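Local coordinates for cobalamin biosynthesis protein CobN (Mycobacterium tuberculosis, PDB 7C6O), which probably serves as the large, catalytic subunit of cobaltochelatase, which inserts cobalt into the corrin ring during cobalamin biosynthesis, at residues Leu79-Gly92 against Thr102-Glu116. Residues are numbered along the deposited sequence; the frame is centred on the assembly and turned at random. Where two conformers were deposited one is given.
Sequences LAEASIVVIRILGG and TVIAGGVPAVLVSGE
With CG1 of Ile87 set beside its backbone N (chi1 -60°) and the chain beyond it extended, the terminal CD1 reaches both Leu112 and Val103. The Ile87 side chain lies alongside that of Leu112, whose CD2 is 3.7 Å from Ile87 CD1, and meets Val103 tip to tip, with Val103 CG2 3.8 Å from the same methyl. Arg88, one residue on and directed to the other side of the sheet, holds CG anti to its N (chi1 -176°), and its extended chain runs over Val113 and brings the guanidinium against Gly115, whose CA lies over one face, toward the rim. Two waters join this group to the second strand: one links Arg88 NE to Ser114 O, the other Arg88 NH2 to Glu116 O, while NH1 forms a salt bridge with Asp51.

Ile87, Arg88, Leu112 and Val103 belong to a classic beta-alpha-beta unit. Strands 84-89 and 110-114 lie side by side and parallel, joined through helix 97-105, in a four-stranded parallel sheet of order 2-1-3-4 in which strand 110-114 is one of the two outermost strands. Backbone bonds alternate from Val85 N to Pro109 O through to Gly115 N on Ile89 O; Val111 N to Val85 O measures 2.7 Å, whereas Ile89 N to Val113 O is weak at 3.4 Å. The crossover helix covers the face bearing Val85 and Ile87: Val103 CG1 meets Val85 CG1 tip to tip at 4.0 Å. Helix 131-143 packs on the face bearing Val86, Arg88, Val111 and Val113.

Beyond the strand ends, Glu116 turns its carboxylate back so that OE2 accepts a hydrogen bond from Gly91 N on its syn side, at 3.2 Å and nearly straight, and Leu90 CD2 packs against Gly115 C at 3.4 Å.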
ATOM      1  N   LEU A  79      16.089 -16.656 -48.707  1.00 21.89           N
ATOM      2  CA  LEU A  79      16.755 -17.832 -49.258  1.00 24.18           C
ATOM      3  C   LEU A  79      17.635 -17.479 -50.449  1.00 27.29           C
ATOM      4  O   LEU A  79      18.660 -18.131 -50.678  1.00 25.92           O
ATOM      5  CB  LEU A  79      15.720 -18.882 -49.664  1.00 26.49           C
ATOM      6  CG  LEU A  79      15.025 -19.638 -48.534  1.00 28.97           C
ATOM      7  CD1 LEU A  79      13.879 -20.477 -49.076  1.00 31.72           C
ATOM      8  CD2 LEU A  79      16.024 -20.510 -47.798  1.00 30.36           C
ATOM      9  N   ALA A  80      17.254 -16.454 -51.215  1.00 24.70           N
ATOM     10  CA  ALA A  80      18.042 -16.060 -52.376  1.00 27.52           C
ATOM     11  C   ALA A  80      19.431 -15.568 -51.993  1.00 30.05           C
ATOM     12  O   ALA A  80      20.333 -15.577 -52.836  1.00 30.75           O
ATOM     13  CB  ALA A  80      17.304 -14.975 -53.164  1.00 28.52           C
ATOM     14  N   GLU A  81      19.625 -15.147 -50.746  1.00 29.69           N
ATOM     15  CA  GLU A  81      20.903 -14.614 -50.296  1.00 32.40           C
ATOM     16  C   GLU A  81      21.750 -15.634 -49.548  1.00 30.10           C
ATOM     17  O   GLU A  81      22.859 -15.298 -49.124  1.00 30.34           O
ATOM     18  CB  GLU A  81      20.678 -13.390 -49.399  1.00 35.32           C
ATOM     19  CG  GLU A  81      19.936 -12.246 -50.067  1.00 41.35           C
ATOM     20  CD  GLU A  81      19.820 -11.030 -49.169  0.05 44.30           C
ATOM     21  OE1 GLU A  81      20.296 -11.096 -48.015  0.77 45.67           O
ATOM     22  OE2 GLU A  81      19.254 -10.010 -49.615  0.32 45.77           O
ATOM     23  N   ALA A  82      21.271 -16.863 -49.388  1.00 25.61           N
ATOM     24  CA  ALA A  82      21.882 -17.818 -48.474  1.00 22.29           C
ATOM     25  C   ALA A  82      22.723 -18.850 -49.217  1.00 18.87           C
ATOM     26  O   ALA A  82      22.324 -19.355 -50.271  1.00 20.50           O
ATOM     27  CB  ALA A  82      20.809 -18.528 -47.646  1.00 18.55           C
ATOM     28  N   SER A  83      23.891 -19.161 -48.651  1.00 17.79           N
ATOM     29  CA  SER A  83      24.691 -20.298 -49.090  1.00 19.37           C
ATOM     30  C   SER A  83      24.384 -21.552 -48.287  1.00 19.18           C
ATOM     31  O   SER A  83      24.513 -22.667 -48.810  1.00 20.61           O
ATOM     32  CB  SER A  83      26.184 -19.978 -48.972  1.00 25.76           C
ATOM     33  OG  SER A  83      26.524 -18.819 -49.711  1.00 33.28           O
ATOM     34  N   ILE A  84      24.009 -21.383 -47.022  1.00 17.38           N
ATOM     35  CA  ILE A  84      23.579 -22.465 -46.145  1.00 16.40           C
ATOM     36  C   ILE A  84      22.395 -21.953 -45.340  1.00 16.34           C
ATOM     37  O   ILE A  84      22.354 -20.777 -44.965  1.00 19.79           O
ATOM     38  CB  ILE A  84      24.708 -22.929 -45.199  1.00 15.26           C
ATOM     39  CG1 ILE A  84      25.977 -23.275 -45.977  1.00 14.81           C
ATOM     40  CG2 ILE A  84      24.263 -24.131 -44.375  1.00 15.33           C
ATOM     41  CD1 ILE A  84      27.150 -23.615 -45.084  1.00 16.57           C
ATOM     42  N   VAL A  85      21.430 -22.830 -45.076  1.00 16.85           N
ATOM     43  CA  VAL A  85      20.273 -22.493 -44.259  1.00 15.86           C
ATOM     44  C   VAL A  85      20.242 -23.418 -43.051  1.00 14.86           C
ATOM     45  O   VAL A  85      20.485 -24.624 -43.174  1.00 16.15           O
ATOM     46  CB  VAL A  85      18.954 -22.598 -45.053  1.00 16.32           C
ATOM     47  CG1 VAL A  85      17.799 -22.030 -44.232  1.00 15.29           C
ATOM     48  CG2 VAL A  85      19.076 -21.873 -46.378  1.00 19.82           C
ATOM     49  N   VAL A  86      19.947 -22.846 -41.886  1.00 15.16           N
ATOM     50  CA  VAL A  86      19.768 -23.592 -40.646  1.00 15.51           C
ATOM     51  C   VAL A  86      18.389 -23.268 -40.099  1.00 15.95           C
ATOM     52  O   VAL A  86      18.035 -22.092 -39.961  1.00 15.29           O
ATOM     53  CB  VAL A  86      20.851 -23.249 -39.609  1.00 15.20           C
ATOM     54  CG1 VAL A  86      20.604 -24.010 -38.314  1.00 14.94           C
ATOM     55  CG2 VAL A  86      22.221 -23.562 -40.161  1.00 16.84           C
ATOM     56  N   ILE A  87      17.618 -24.306 -39.785  1.00 15.99           N
ATOM     57  CA  ILE A  87      16.276 -24.164 -39.233  1.00 14.11           C
ATOM     58  C   ILE A  87      16.243 -24.852 -37.874  1.00 13.46           C
ATOM     59  O   ILE A  87      16.620 -26.023 -37.762  1.00 14.02           O
ATOM     60  CB  ILE A  87      15.213 -24.762 -40.173  1.00 14.53           C
ATOM     61  CG1 ILE A  87      15.243 -24.062 -41.536  1.00 17.06           C
ATOM     62  CG2 ILE A  87      13.831 -24.670 -39.545  1.00 16.77           C
ATOM     63  CD1 ILE A  87      14.317 -24.686 -42.560  1.00 17.80           C
ATOM     64  N   ARG A  88      15.797 -24.126 -36.848  1.00 11.58           N
ATOM     65  CA  ARG A  88      15.644 -24.677 -35.503  1.00 12.14           C
ATOM     66  C   ARG A  88      14.242 -24.364 -35.002  1.00 10.71           C
ATOM     67  O   ARG A  88      13.900 -23.192 -34.813  1.00 14.62           O
ATOM     68  CB  ARG A  88      16.696 -24.105 -34.542  1.00 10.20           C
ATOM     69  CG  ARG A  88      16.656 -24.709 -33.135  1.00 10.45           C
ATOM     70  CD  ARG A  88      17.947 -24.424 -32.366  1.00 10.57           C
ATOM     71  NE  ARG A  88      17.964 -25.079 -31.058  1.00 12.35           N
ATOM     72  CZ  ARG A  88      17.723 -24.458 -29.907  1.00 17.38           C
ATOM     73  NH1 ARG A  88      17.451 -23.159 -29.892  1.00 16.83           N
ATOM     74  NH2 ARG A  88      17.758 -25.135 -28.768  1.00 19.93           N
ATOM     75  N   ILE A  89      13.429 -25.404 -34.790  1.00 13.15           N
ATOM     76  CA  ILE A  89      12.048 -25.233 -34.350  1.00 15.52           C
ATOM     77  C   ILE A  89      11.680 -26.307 -33.332  1.00 14.22           C
ATOM     78  O   ILE A  89      12.275 -27.386 -33.283  1.00 14.06           O
ATOM     79  CB  ILE A  89      11.039 -25.283 -35.524  1.00 20.07           C
ATOM     80  CG1 ILE A  89      11.090 -26.647 -36.212  1.00 23.71           C
ATOM     81  CG2 ILE A  89      11.290 -24.157 -36.523  1.00 23.32           C
ATOM     82  CD1 ILE A  89      10.095 -26.796 -37.340  1.00 27.98           C
ATOM     83  N   LEU A  90      10.672 -25.998 -32.521  1.00 18.56           N
ATOM     84  CA  LEU A  90      10.012 -26.995 -31.691  1.00 22.13           C
ATOM     85  C   LEU A  90       8.895 -27.670 -32.475  1.00 24.02           C
ATOM     86  O   LEU A  90       8.291 -27.074 -33.371  1.00 25.72           O
ATOM     87  CB  LEU A  90       9.432 -26.360 -30.426  1.00 25.35           C
ATOM     88  CG  LEU A  90      10.403 -25.835 -29.375  1.00 25.58           C
ATOM     89  CD1 LEU A  90       9.635 -25.117 -28.280  1.00 25.39           C
ATOM     90  CD2 LEU A  90      11.214 -26.978 -28.797  1.00 24.90           C
ATOM     91  N   GLY A  91       8.619 -28.926 -32.128  1.00 22.01           N
ATOM     92  CA  GLY A  91       7.522 -29.654 -32.727  1.00 22.36           C
ATOM     93  C   GLY A  91       7.875 -30.483 -33.942  1.00 22.41           C
ATOM     94  O   GLY A  91       6.970 -31.059 -34.560  1.00 25.89           O
ATOM     95  N   GLY A  92       9.148 -30.555 -34.314  1.00 24.84           N
ATOM     96  CA  GLY A  92       9.551 -31.394 -35.421  1.00 22.67           C
ATOM     97  C   GLY A  92       9.147 -30.848 -36.783  1.00 23.69           C
ATOM     98  O   GLY A  92       8.759 -29.693 -36.953  1.00 25.98           O
ATOM     99  N   THR A 102       9.817 -25.687 -48.507  1.00 27.93           N
ATOM    100  CA  THR A 102      10.284 -24.640 -49.412  1.00 27.53           C
ATOM    101  C   THR A 102      11.805 -24.558 -49.424  1.00 27.04           C
ATOM    102  O   THR A 102      12.421 -24.433 -50.490  1.00 27.08           O
ATOM    103  CB  THR A 102       9.676 -23.295 -49.011  1.00 27.21           C
ATOM    104  OG1 THR A 102       8.253 -23.341 -49.185  1.00 26.90           O
ATOM    105  CG2 THR A 102      10.250 -22.169 -49.859  1.00 27.82           C
ATOM    106  N   VAL A 103      12.430 -24.632 -48.248  1.00 25.15           N
ATOM    107  CA  VAL A 103      13.888 -24.564 -48.173  1.00 23.11           C
ATOM    108  C   VAL A 103      14.514 -25.751 -48.897  1.00 24.55           C
ATOM    109  O   VAL A 103      15.443 -25.594 -49.697  1.00 23.56           O
ATOM    110  CB  VAL A 103      14.342 -24.490 -46.704  1.00 21.91           C
ATOM    111  CG1 VAL A 103      15.856 -24.588 -46.608  1.00 21.67           C
ATOM    112  CG2 VAL A 103      13.852 -23.198 -46.076  1.00 20.63           C
ATOM    113  N   ILE A 104      13.997 -26.953 -48.639  1.00 29.19           N
ATOM    114  CA  ILE A 104      14.562 -28.155 -49.245  1.00 34.21           C
ATOM    115  C   ILE A 104      14.392 -28.125 -50.760  1.00 37.31           C
ATOM    116  O   ILE A 104      15.310 -28.486 -51.508  1.00 37.82           O
ATOM    117  CB  ILE A 104      13.928 -29.411 -48.619  1.00 34.74           C
ATOM    118  CG1 ILE A 104      14.409 -29.573 -47.174  1.00 35.20           C
ATOM    119  CG2 ILE A 104      14.244 -30.650 -49.446  1.00 33.79           C
ATOM    120  CD1 ILE A 104      13.738 -30.694 -46.427  1.00 36.87           C
ATOM    121  N   ALA A 105      13.227 -27.681 -51.237  1.00 37.52           N
ATOM    122  CA  ALA A 105      12.989 -27.625 -52.675  1.00 37.19           C
ATOM    123  C   ALA A 105      13.889 -26.616 -53.377  1.00 35.36           C
ATOM    124  O   ALA A 105      14.121 -26.747 -54.584  1.00 35.69           O
ATOM    125  CB  ALA A 105      11.524 -27.294 -52.955  1.00 36.67           C
ATOM    126  N   GLY A 106      14.406 -25.623 -52.653  1.00 33.48           N
ATOM    127  CA  GLY A 106      15.218 -24.580 -53.251  1.00 31.78           C
ATOM    128  C   GLY A 106      16.650 -24.959 -53.563  1.00 33.53           C
ATOM    129  O   GLY A 106      17.334 -24.204 -54.260  1.00 34.47           O
ATOM    130  N   GLY A 107      17.126 -26.097 -53.061  1.00 30.66           N
ATOM    131  CA  GLY A 107      18.451 -26.577 -53.385  1.00 31.48           C
ATOM    132  C   GLY A 107      19.570 -26.073 -52.496  1.00 29.05           C
ATOM    133  O   GLY A 107      20.681 -26.616 -52.565  1.00 30.34           O
ATOM    134  N   VAL A 108      19.330 -25.058 -51.677  1.00 24.53           N
ATOM    135  CA  VAL A 108      20.382 -24.591 -50.768  1.00 23.05           C
ATOM    136  C   VAL A 108      20.594 -25.635 -49.676  1.00 22.45           C
ATOM    137  O   VAL A 108      19.607 -26.128 -49.101  1.00 23.12           O
ATOM    138  CB  VAL A 108      20.005 -23.237 -50.166  1.00 24.80           C
ATOM    139  CG1 VAL A 108      21.122 -22.725 -49.269  1.00 24.40           C
ATOM    140  CG2 VAL A 108      19.694 -22.230 -51.267  1.00 28.29           C
ATOM    141  N   PRO A 109      21.835 -26.016 -49.369  1.00 20.50           N
ATOM    142  CA  PRO A 109      22.068 -26.980 -48.284  1.00 19.23           C
ATOM    143  C   PRO A 109      21.373 -26.547 -47.002  1.00 15.58           C
ATOM    144  O   PRO A 109      21.531 -25.415 -46.538  1.00 15.79           O
ATOM    145  CB  PRO A 109      23.594 -26.978 -48.133  1.00 18.41           C
ATOM    146  CG  PRO A 109      24.095 -26.584 -49.489  1.00 21.67           C
ATOM    147  CD  PRO A 109      23.090 -25.595 -50.016  1.00 21.22           C
ATOM    148  N   ALA A 110      20.581 -27.455 -46.438  1.00 16.19           N
ATOM    149  CA  ALA A 110      19.695 -27.143 -45.326  1.00 14.50           C
ATOM    150  C   ALA A 110      20.044 -28.000 -44.117  1.00 12.70           C
ATOM    151  O   ALA A 110      20.138 -29.228 -44.224  1.00 13.81           O
ATOM    152  CB  ALA A 110      18.230 -27.357 -45.719  1.00 15.57           C
ATOM    153  N   VAL A 111      20.226 -27.346 -42.975  1.00 12.21           N
ATOM    154  CA  VAL A 111      20.501 -28.003 -41.703  1.00 14.97           C
ATOM    155  C   VAL A 111      19.260 -27.848 -40.834  1.00 12.87           C
ATOM    156  O   VAL A 111      18.879 -26.723 -40.485  1.00 14.35           O
ATOM    157  CB  VAL A 111      21.737 -27.403 -41.014  1.00 16.28           C
ATOM    158  CG1 VAL A 111      22.174 -28.267 -39.843  1.00 17.89           C
ATOM    159  CG2 VAL A 111      22.873 -27.227 -42.019  1.00 15.84           C
ATOM    160  N   LEU A 112      18.626 -28.966 -40.488  1.00 14.63           N
ATOM    161  CA  LEU A 112      17.385 -28.965 -39.718  1.00 12.39           C
ATOM    162  C   LEU A 112      17.656 -29.542 -38.337  1.00 11.19           C
ATOM    163  O   LEU A 112      18.083 -30.694 -38.218  1.00 15.41           O
ATOM    164  CB  LEU A 112      16.300 -29.779 -40.423  1.00 13.22           C
ATOM    165  CG  LEU A 112      16.071 -29.519 -41.912  1.00 16.23           C
ATOM    166  CD1 LEU A 112      15.030 -30.493 -42.456  1.00 16.53           C
ATOM    167  CD2 LEU A 112      15.651 -28.082 -42.162  1.00 13.42           C
ATOM    168  N   VAL A 113      17.402 -28.747 -37.296  1.00 11.39           N
ATOM    169  CA  VAL A 113      17.625 -29.184 -35.925  1.00 13.51           C
ATOM    170  C   VAL A 113      16.408 -28.832 -35.079  1.00 13.95           C
ATOM    171  O   VAL A 113      15.601 -27.964 -35.424  1.00 11.54           O
ATOM    172  CB  VAL A 113      18.905 -28.572 -35.313  1.00 13.23           C
ATOM    173  CG1 VAL A 113      20.132 -28.948 -36.143  1.00 12.80           C
ATOM    174  CG2 VAL A 113      18.767 -27.066 -35.198  1.00 13.04           C
ATOM    175  N   SER A 114      16.290 -29.519 -33.950  1.00 14.85           N
ATOM    176  CA  SER A 114      15.161 -29.366 -33.049  0.55 16.27           C
ATOM    177  C   SER A 114      15.492 -28.386 -31.930  1.00 17.25           C
ATOM    178  O   SER A 114      16.647 -28.251 -31.518  1.00 16.45           O
ATOM    179  CB  SER A 114      14.768 -30.722 -32.456  0.55 18.00           C
ATOM    180  OG  SER A 114      13.764 -30.583 -31.471  0.55 19.73           O
ATOM    181  N   GLY A 115      14.461 -27.695 -31.444  1.00 16.04           N
ATOM    182  CA  GLY A 115      14.611 -26.869 -30.262  1.00 14.13           C
ATOM    183  C   GLY A 115      14.574 -27.646 -28.966  1.00 15.38           C
ATOM    184  O   GLY A 115      14.937 -27.109 -27.915  1.00 18.26           O
ATOM    185  N   GLU A 116      14.133 -28.899 -29.025  1.00 15.39           N
ATOM    186  CA  GLU A 116      14.201 -29.794 -27.881  1.00 16.89           C
ATOM    187  C   GLU A 116      15.652 -30.170 -27.592  1.00 17.67           C
ATOM    188  O   GLU A 116      16.539 -30.031 -28.440  1.00 16.98           O
ATOM    189  CB  GLU A 116      13.372 -31.056 -28.141  1.00 15.54           C
ATOM    190  CG  GLU A 116      11.855 -30.839 -28.234  0.89 22.68           C
ATOM    191  CD  GLU A 116      11.390 -30.352 -29.600  0.41 24.00           C
ATOM    192  OE1 GLU A 116      12.196 -29.743 -30.332  0.43 22.58           O
ATOM    193  OE2 GLU A 116      10.210 -30.577 -29.947  0.82 25.94           O
TER
HETATM  194  O   HOH W   1      19.498 -27.541 -31.183  1.00 12.92           O
HETATM  195  O   HOH W   2      18.344 -27.979 -28.682  1.00 16.66           O
HETATM  196  O   HOH W   3      11.629 -30.080 -33.356  1.00 26.10           O